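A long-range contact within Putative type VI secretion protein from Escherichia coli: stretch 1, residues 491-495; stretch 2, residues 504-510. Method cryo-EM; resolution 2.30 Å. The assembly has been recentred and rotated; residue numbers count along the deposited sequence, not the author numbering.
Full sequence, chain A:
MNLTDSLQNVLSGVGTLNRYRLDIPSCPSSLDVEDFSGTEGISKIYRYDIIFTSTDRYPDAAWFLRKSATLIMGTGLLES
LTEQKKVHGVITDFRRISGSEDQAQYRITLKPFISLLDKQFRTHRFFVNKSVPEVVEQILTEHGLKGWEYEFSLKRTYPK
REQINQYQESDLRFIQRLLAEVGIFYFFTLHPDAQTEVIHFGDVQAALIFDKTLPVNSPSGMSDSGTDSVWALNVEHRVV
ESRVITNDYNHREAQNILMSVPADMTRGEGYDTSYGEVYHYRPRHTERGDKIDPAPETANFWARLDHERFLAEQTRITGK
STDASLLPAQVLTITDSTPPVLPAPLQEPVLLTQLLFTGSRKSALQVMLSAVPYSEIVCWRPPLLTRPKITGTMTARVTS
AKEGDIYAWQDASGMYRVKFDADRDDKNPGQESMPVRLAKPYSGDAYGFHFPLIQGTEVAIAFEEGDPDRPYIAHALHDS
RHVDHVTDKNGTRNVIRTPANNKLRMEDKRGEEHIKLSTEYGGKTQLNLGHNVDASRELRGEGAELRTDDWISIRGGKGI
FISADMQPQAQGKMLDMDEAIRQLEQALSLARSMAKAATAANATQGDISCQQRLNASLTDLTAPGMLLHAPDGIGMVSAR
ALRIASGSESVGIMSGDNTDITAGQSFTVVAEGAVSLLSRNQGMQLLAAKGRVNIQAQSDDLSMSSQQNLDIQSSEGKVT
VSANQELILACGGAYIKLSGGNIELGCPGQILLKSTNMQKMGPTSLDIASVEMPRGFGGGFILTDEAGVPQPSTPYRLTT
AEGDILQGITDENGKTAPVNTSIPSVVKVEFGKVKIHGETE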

# COMPACT_ATOMS: atom_id res chain seq x y z
N GLY A 491 -33.24 -23.16 -32.75
CA GLY A 491 -34.15 -22.32 -32.00
C GLY A 491 -33.45 -21.32 -31.11
O GLY A 491 -32.78 -21.70 -30.15
N THR A 492 -33.60 -20.04 -31.44
CA THR A 492 -33.05 -18.90 -30.71
C THR A 492 -31.53 -18.93 -30.59
O THR A 492 -30.97 -18.19 -29.77
CB THR A 492 -33.67 -18.78 -29.31
OG1 THR A 492 -33.22 -19.86 -28.48
CG2 THR A 492 -35.19 -18.80 -29.39
N ARG A 493 -30.84 -19.73 -31.39
CA ARG A 493 -29.38 -19.76 -31.38
C ARG A 493 -28.88 -19.55 -32.80
O ARG A 493 -29.06 -20.41 -33.67
CB ARG A 493 -28.86 -21.08 -30.82
CG ARG A 493 -28.78 -21.11 -29.32
CD ARG A 493 -27.66 -21.98 -28.81
NE ARG A 493 -27.52 -21.86 -27.36
CZ ARG A 493 -26.58 -22.47 -26.65
NH1 ARG A 493 -25.69 -23.25 -27.24
NH2 ARG A 493 -26.53 -22.30 -25.33
N ASN A 494 -28.29 -18.39 -33.04
CA ASN A 494 -27.62 -18.08 -34.30
C ASN A 494 -26.13 -18.31 -34.10
O ASN A 494 -25.52 -17.69 -33.23
CB ASN A 494 -27.90 -16.65 -34.73
CG ASN A 494 -29.37 -16.39 -34.95
OD1 ASN A 494 -30.01 -15.68 -34.18
ND2 ASN A 494 -29.92 -16.97 -36.01
N VAL A 495 -25.56 -19.20 -34.90
CA VAL A 495 -24.18 -19.63 -34.72
C VAL A 495 -23.43 -19.44 -36.03
O VAL A 495 -23.83 -19.97 -37.07
CB VAL A 495 -24.09 -21.10 -34.27
CG1 VAL A 495 -22.67 -21.42 -33.85
CG2 VAL A 495 -25.05 -21.36 -33.13
N LEU A 504 -19.04 -17.63 -33.32
CA LEU A 504 -19.75 -16.47 -32.80
C LEU A 504 -21.18 -16.93 -32.62
O LEU A 504 -21.92 -17.10 -33.59
CB LEU A 504 -19.64 -15.28 -33.74
CG LEU A 504 -20.62 -14.14 -33.45
CD1 LEU A 504 -20.44 -13.63 -32.04
CD2 LEU A 504 -20.44 -13.03 -34.45
N ARG A 505 -21.57 -17.17 -31.38
CA ARG A 505 -22.90 -17.66 -31.05
C ARG A 505 -23.71 -16.54 -30.43
O ARG A 505 -23.24 -15.85 -29.53
CB ARG A 505 -22.81 -18.85 -30.10
CG ARG A 505 -24.15 -19.50 -29.82
CD ARG A 505 -23.99 -20.76 -29.00
NE ARG A 505 -23.80 -20.47 -27.58
CZ ARG A 505 -23.04 -21.19 -26.77
NH1 ARG A 505 -22.93 -20.85 -25.49
NH2 ARG A 505 -22.39 -22.24 -27.23
N MET A 506 -24.93 -16.37 -30.93
CA MET A 506 -25.89 -15.42 -30.38
C MET A 506 -27.11 -16.20 -29.91
O MET A 506 -27.79 -16.82 -30.73
CB MET A 506 -26.26 -14.36 -31.40
CG MET A 506 -25.12 -13.43 -31.75
SD MET A 506 -25.62 -12.02 -32.75
CE MET A 506 -24.09 -11.11 -32.84
N GLU A 507 -27.36 -16.17 -28.62
CA GLU A 507 -28.50 -16.85 -28.03
C GLU A 507 -29.65 -15.86 -27.90
O GLU A 507 -29.51 -14.83 -27.23
CB GLU A 507 -28.14 -17.44 -26.67
CG GLU A 507 -29.31 -17.89 -25.85
CD GLU A 507 -30.04 -19.06 -26.47
OE1 GLU A 507 -29.57 -20.20 -26.34
OE2 GLU A 507 -31.10 -18.83 -27.09
N ASP A 508 -30.78 -16.17 -28.52
CA ASP A 508 -31.91 -15.26 -28.60
C ASP A 508 -32.97 -15.50 -27.53
O ASP A 508 -33.91 -14.71 -27.45
CB ASP A 508 -32.58 -15.37 -29.96
CG ASP A 508 -31.83 -14.65 -31.02
OD1 ASP A 508 -32.46 -13.83 -31.71
OD2 ASP A 508 -30.61 -14.87 -31.16
N LYS A 509 -32.85 -16.55 -26.73
CA LYS A 509 -33.90 -16.86 -25.77
C LYS A 509 -34.12 -15.67 -24.85
O LYS A 509 -33.20 -15.22 -24.16
CB LYS A 509 -33.54 -18.10 -24.97
CG LYS A 509 -34.59 -18.49 -23.97
CD LYS A 509 -34.02 -19.32 -22.86
CE LYS A 509 -34.99 -20.41 -22.47
NZ LYS A 509 -34.46 -21.20 -21.33
N ARG A 510 -35.34 -15.14 -24.88
CA ARG A 510 -35.65 -13.89 -24.19
C ARG A 510 -35.37 -14.01 -22.70
O ARG A 510 -35.69 -15.02 -22.07
CB ARG A 510 -37.10 -13.50 -24.43
CG ARG A 510 -37.46 -13.35 -25.89
CD ARG A 510 -36.44 -12.52 -26.63
NE ARG A 510 -36.95 -12.05 -27.91
CZ ARG A 510 -36.88 -12.74 -29.04
NH1 ARG A 510 -37.38 -12.23 -30.15
NH2 ARG A 510 -36.30 -13.93 -29.07

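Two arginines from neighbouring strands lie face to face: the guanidinium of Arg493 stacks flat on that of Arg505, centres 3.8 Å apart and planes at 17°, with Arg493 NH1 3.4 Å from Arg505 NE. These like charges share no hydrogen bond. The carboxylate of Glu507 supplies a counter-charge at the edge, its OE1 accepting from Arg493 NE at 2.8 Å in a salt bridge near the guanidinium plane, while Arg505 lies over one face. Beneath them, the two strands run antiparallel, their N-to-C directions 168° apart. Asn494 and Met506 form the hydrogen-bonded pair, Asn494 N to Met506 O at 2.8 Å and Met506 N to Asn494 O at 2.7 Å. Arg493 with Glu507 and Val495 with Arg505 are the non-hydrogen-bonded pairs; all four of their side chains leave from one face, where Val495 CG2 packs against the aliphatic Arg505 CG at 3.9 Å. Asn494 and Met506 occupy the other face. CA-H...O contacts supplement the ladder, such as Arg493 CA to Met506 O at 3.4 Å. Next to the Arg493-Glu507 pair, Asp508 N donates to Thr492 O in a nearly straight, very short bond of 2.4 Å. Glu507 OE2 lies 2.7 Å from Thr492 OG1 and also accepts from Lys509 N at 2.9 Å, so one carboxylate meets Arg493 through OE1 and the Lys509 backbone through OE2.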